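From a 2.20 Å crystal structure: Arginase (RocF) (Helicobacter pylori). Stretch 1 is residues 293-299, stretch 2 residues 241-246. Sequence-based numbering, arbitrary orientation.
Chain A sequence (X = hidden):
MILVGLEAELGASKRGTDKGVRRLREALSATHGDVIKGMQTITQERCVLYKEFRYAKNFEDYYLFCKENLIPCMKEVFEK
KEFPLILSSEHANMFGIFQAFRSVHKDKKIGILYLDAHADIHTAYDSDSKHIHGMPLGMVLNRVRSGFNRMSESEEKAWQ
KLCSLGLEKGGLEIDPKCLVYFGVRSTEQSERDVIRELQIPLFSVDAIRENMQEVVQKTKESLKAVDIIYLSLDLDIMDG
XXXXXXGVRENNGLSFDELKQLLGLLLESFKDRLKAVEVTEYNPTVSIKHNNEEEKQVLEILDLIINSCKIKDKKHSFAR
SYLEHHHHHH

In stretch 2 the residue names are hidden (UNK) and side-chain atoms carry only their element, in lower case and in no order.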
# COMPACT_ATOMS: atom_id res chain seq x y z
N GLU A 293 0.78 -17.55 -15.56
CA GLU A 293 -0.53 -17.09 -15.11
C GLU A 293 -0.58 -15.95 -14.10
O GLU A 293 -1.19 -14.91 -14.36
CB GLU A 293 -1.34 -18.27 -14.56
CG GLU A 293 -1.83 -19.23 -15.63
CD GLU A 293 -3.01 -20.06 -15.16
OE1 GLU A 293 -4.06 -19.47 -14.84
OE2 GLU A 293 -2.88 -21.30 -15.10
N GLU A 294 0.03 -16.14 -12.94
CA GLU A 294 -0.01 -15.12 -11.90
C GLU A 294 0.72 -13.83 -12.28
O GLU A 294 0.23 -12.73 -12.00
CB GLU A 294 0.53 -15.71 -10.59
CG GLU A 294 -0.26 -16.93 -10.16
CD GLU A 294 0.30 -17.61 -8.94
OE1 GLU A 294 1.53 -17.64 -8.78
OE2 GLU A 294 -0.50 -18.15 -8.14
N GLU A 295 1.88 -13.95 -12.92
CA GLU A 295 2.59 -12.75 -13.30
C GLU A 295 1.72 -11.95 -14.28
O GLU A 295 1.62 -10.72 -14.18
CB GLU A 295 3.93 -13.09 -13.93
CG GLU A 295 4.73 -11.86 -14.30
CD GLU A 295 6.17 -12.17 -14.64
OE1 GLU A 295 6.91 -12.59 -13.72
OE2 GLU A 295 6.56 -11.99 -15.81
N LYS A 296 1.09 -12.66 -15.21
CA LYS A 296 0.23 -12.01 -16.19
C LYS A 296 -0.93 -11.29 -15.49
O LYS A 296 -1.33 -10.20 -15.90
CB LYS A 296 -0.32 -13.02 -17.19
CG LYS A 296 0.72 -13.55 -18.18
CD LYS A 296 0.07 -14.22 -19.39
CE LYS A 296 -0.59 -15.55 -19.03
NZ LYS A 296 0.40 -16.59 -18.64
N GLN A 297 -1.45 -11.89 -14.43
CA GLN A 297 -2.56 -11.28 -13.71
C GLN A 297 -2.13 -9.96 -13.06
O GLN A 297 -2.85 -8.97 -13.13
CB GLN A 297 -3.12 -12.25 -12.67
CG GLN A 297 -3.81 -13.44 -13.30
CD GLN A 297 -4.40 -14.39 -12.28
OE1 GLN A 297 -3.71 -14.83 -11.36
NE2 GLN A 297 -5.67 -14.73 -12.44
N VAL A 298 -0.96 -9.97 -12.42
CA VAL A 298 -0.44 -8.77 -11.77
C VAL A 298 -0.22 -7.69 -12.83
O VAL A 298 -0.64 -6.54 -12.67
CB VAL A 298 0.88 -9.09 -11.02
CG1 VAL A 298 1.48 -7.83 -10.42
CG2 VAL A 298 0.62 -10.11 -9.92
N LEU A 299 0.43 -8.07 -13.93
CA LEU A 299 0.68 -7.14 -15.01
C LEU A 299 -0.63 -6.55 -15.54
O LEU A 299 -0.68 -5.39 -15.94
CB LEU A 299 1.46 -7.82 -16.13
CG LEU A 299 2.96 -7.97 -15.82
CD1 LEU A 299 3.66 -8.78 -16.90
CD2 LEU A 299 3.58 -6.59 -15.69
N UNK A 241 -5.97 -19.51 -2.66
CA UNK A 241 -5.92 -20.68 -3.52
C UNK A 241 -5.76 -20.27 -4.98
O UNK A 241 -5.09 -20.94 -5.76
c UNK A 241 -6.86 -24.28 -0.84
n UNK A 241 -7.62 -23.71 0.31
c UNK A 241 -7.20 -21.51 -3.40
c UNK A 241 -6.34 -23.19 -1.75
c UNK A 241 -7.42 -22.18 -2.06
N UNK A 242 -6.39 -19.15 -5.34
CA UNK A 242 -6.34 -18.64 -6.71
C UNK A 242 -5.04 -17.90 -7.03
O UNK A 242 -4.53 -18.02 -8.15
c UNK A 242 -10.00 -17.30 -7.15
c UNK A 242 -8.90 -18.35 -7.28
c UNK A 242 -7.54 -17.71 -6.96
c UNK A 242 -9.18 -19.53 -6.36
N UNK A 243 -4.51 -17.14 -6.07
CA UNK A 243 -3.27 -16.39 -6.30
C UNK A 243 -2.25 -16.78 -5.24
O UNK A 243 -2.44 -16.51 -4.05
c UNK A 243 -1.11 -13.11 -8.55
c UNK A 243 -3.54 -14.89 -6.22
c UNK A 243 -0.24 -12.51 -7.64
c UNK A 243 -1.53 -13.44 -5.82
c UNK A 243 -2.40 -14.05 -6.71
c UNK A 243 -2.18 -13.87 -8.08
c UNK A 243 -0.45 -12.67 -6.27
N UNK A 244 -1.17 -17.41 -5.66
CA UNK A 244 -0.16 -17.89 -4.72
C UNK A 244 1.16 -17.14 -4.68
O UNK A 244 2.00 -17.41 -3.83
c UNK A 244 0.13 -19.39 -4.96
c UNK A 244 -1.18 -20.18 -4.99
o UNK A 244 0.80 -19.55 -6.21
N UNK A 245 1.36 -16.19 -5.59
CA UNK A 245 2.61 -15.43 -5.61
C UNK A 245 2.63 -14.30 -4.59
O UNK A 245 2.91 -13.15 -4.93
c UNK A 245 2.87 -14.88 -7.02
o UNK A 245 3.15 -15.94 -7.92
N UNK A 246 2.34 -14.63 -3.34
CA UNK A 246 2.33 -13.66 -2.27
C UNK A 246 2.74 -14.36 -0.97
O UNK A 246 2.44 -15.55 -0.77
c UNK A 246 -0.09 -13.98 -1.55
o UNK A 246 1.00 -11.84 -1.31
c UNK A 246 0.92 -13.01 -2.14
O HOH W 1 -3.48 -17.41 -10.85

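Position 241 carries five side-chain atoms, four carbons in an unbranched row that ends in a nitrogen. The side chain is out of reach of stretch 1 and touches nothing there. A four-carbon chain with a terminal amine is lysine, so this is Lys-241. Its chain leaves the backbone with chi1 and chi2 both m, and its amine is hydrogen-bonded elsewhere in the structure.

Position 242 has four side-chain carbons and no other element. The chain forks at the second carbon. Its CA-to-CB bond points sideways, and its CB comes no nearer than 6.5 Å to NE2 of Gln-297. The fork one carbon beyond CB identifies leucine, Leu-242. What it offers the helix is its backbone carbonyl. Water 1 donates to O of Leu-242 at 3.0 Å and to OE1 of Gln-297 at 2.6 Å, and so bridges the two stretches.

Position 243 has seven side-chain carbons: one CB, then a ring of six. No oxygen is attached to the ring, which excludes tyrosine. The CA-to-CB bond points sideways, but the end of the side chain comes nearer, reaching Glu-294, Gln-297 and Val-298. The residue is phenylalanine, Phe-243. Its CZ lies 3.4 Å from CG2 of Val-298, an apolar contact. CE1 of Phe-243 is 3.7 Å from CB of Glu-294. Near the ring plane, at the edge, OE1 of Gln-297 lies 3.7 Å from CD1 of Phe-243.

Position 244 has three side-chain atoms. The first carbon carries one oxygen and one carbon. The oxygen lies close to the carboxylate of Glu-294. A branched hydroxyl side chain of this size is threonine, Thr-244, with chi1 in p. OG1 of Thr-244 donates to OE2 of Glu-294 at 2.7 Å. The backbone N of Thr-244 donates to the same OE2 of Glu-294, also at 2.7 Å, with a nearly straight angle of 164°.

Position 245 has one carbon followed by one oxygen. Its CA-to-CB bond points toward stretch 1, and the oxygen meets the other carboxylate oxygen of Glu-294. This is serine, Ser-245. OG of Ser-245 donates to OE1 of Glu-294 at 2.5 Å, a short hydrogen bond.

Position 246 again has a carbon carrying one oxygen and one carbon. Here the side chain is out of reach of stretch 1. It is threonine, Thr-246. Its N makes a weak hydrogen bond to O of Thr-244 at 2.8 Å, within the loop.

The contact centers on Glu-294, a buried helix residue whose side chain reaches into the loop. Its two carboxylate oxygens divide the donors: OE2 takes the amide and hydroxyl of Thr-244, and OE1 takes the hydroxyl of Ser-245. These bonds help satisfy a buried acid. Alongside, the ring of Phe-243 packs by Val-298, one turn further along the helix, and the water adds a polar link. The summed buried surface is modest, 270 Å².

Stretch 2, residues 241-246: KLFTST
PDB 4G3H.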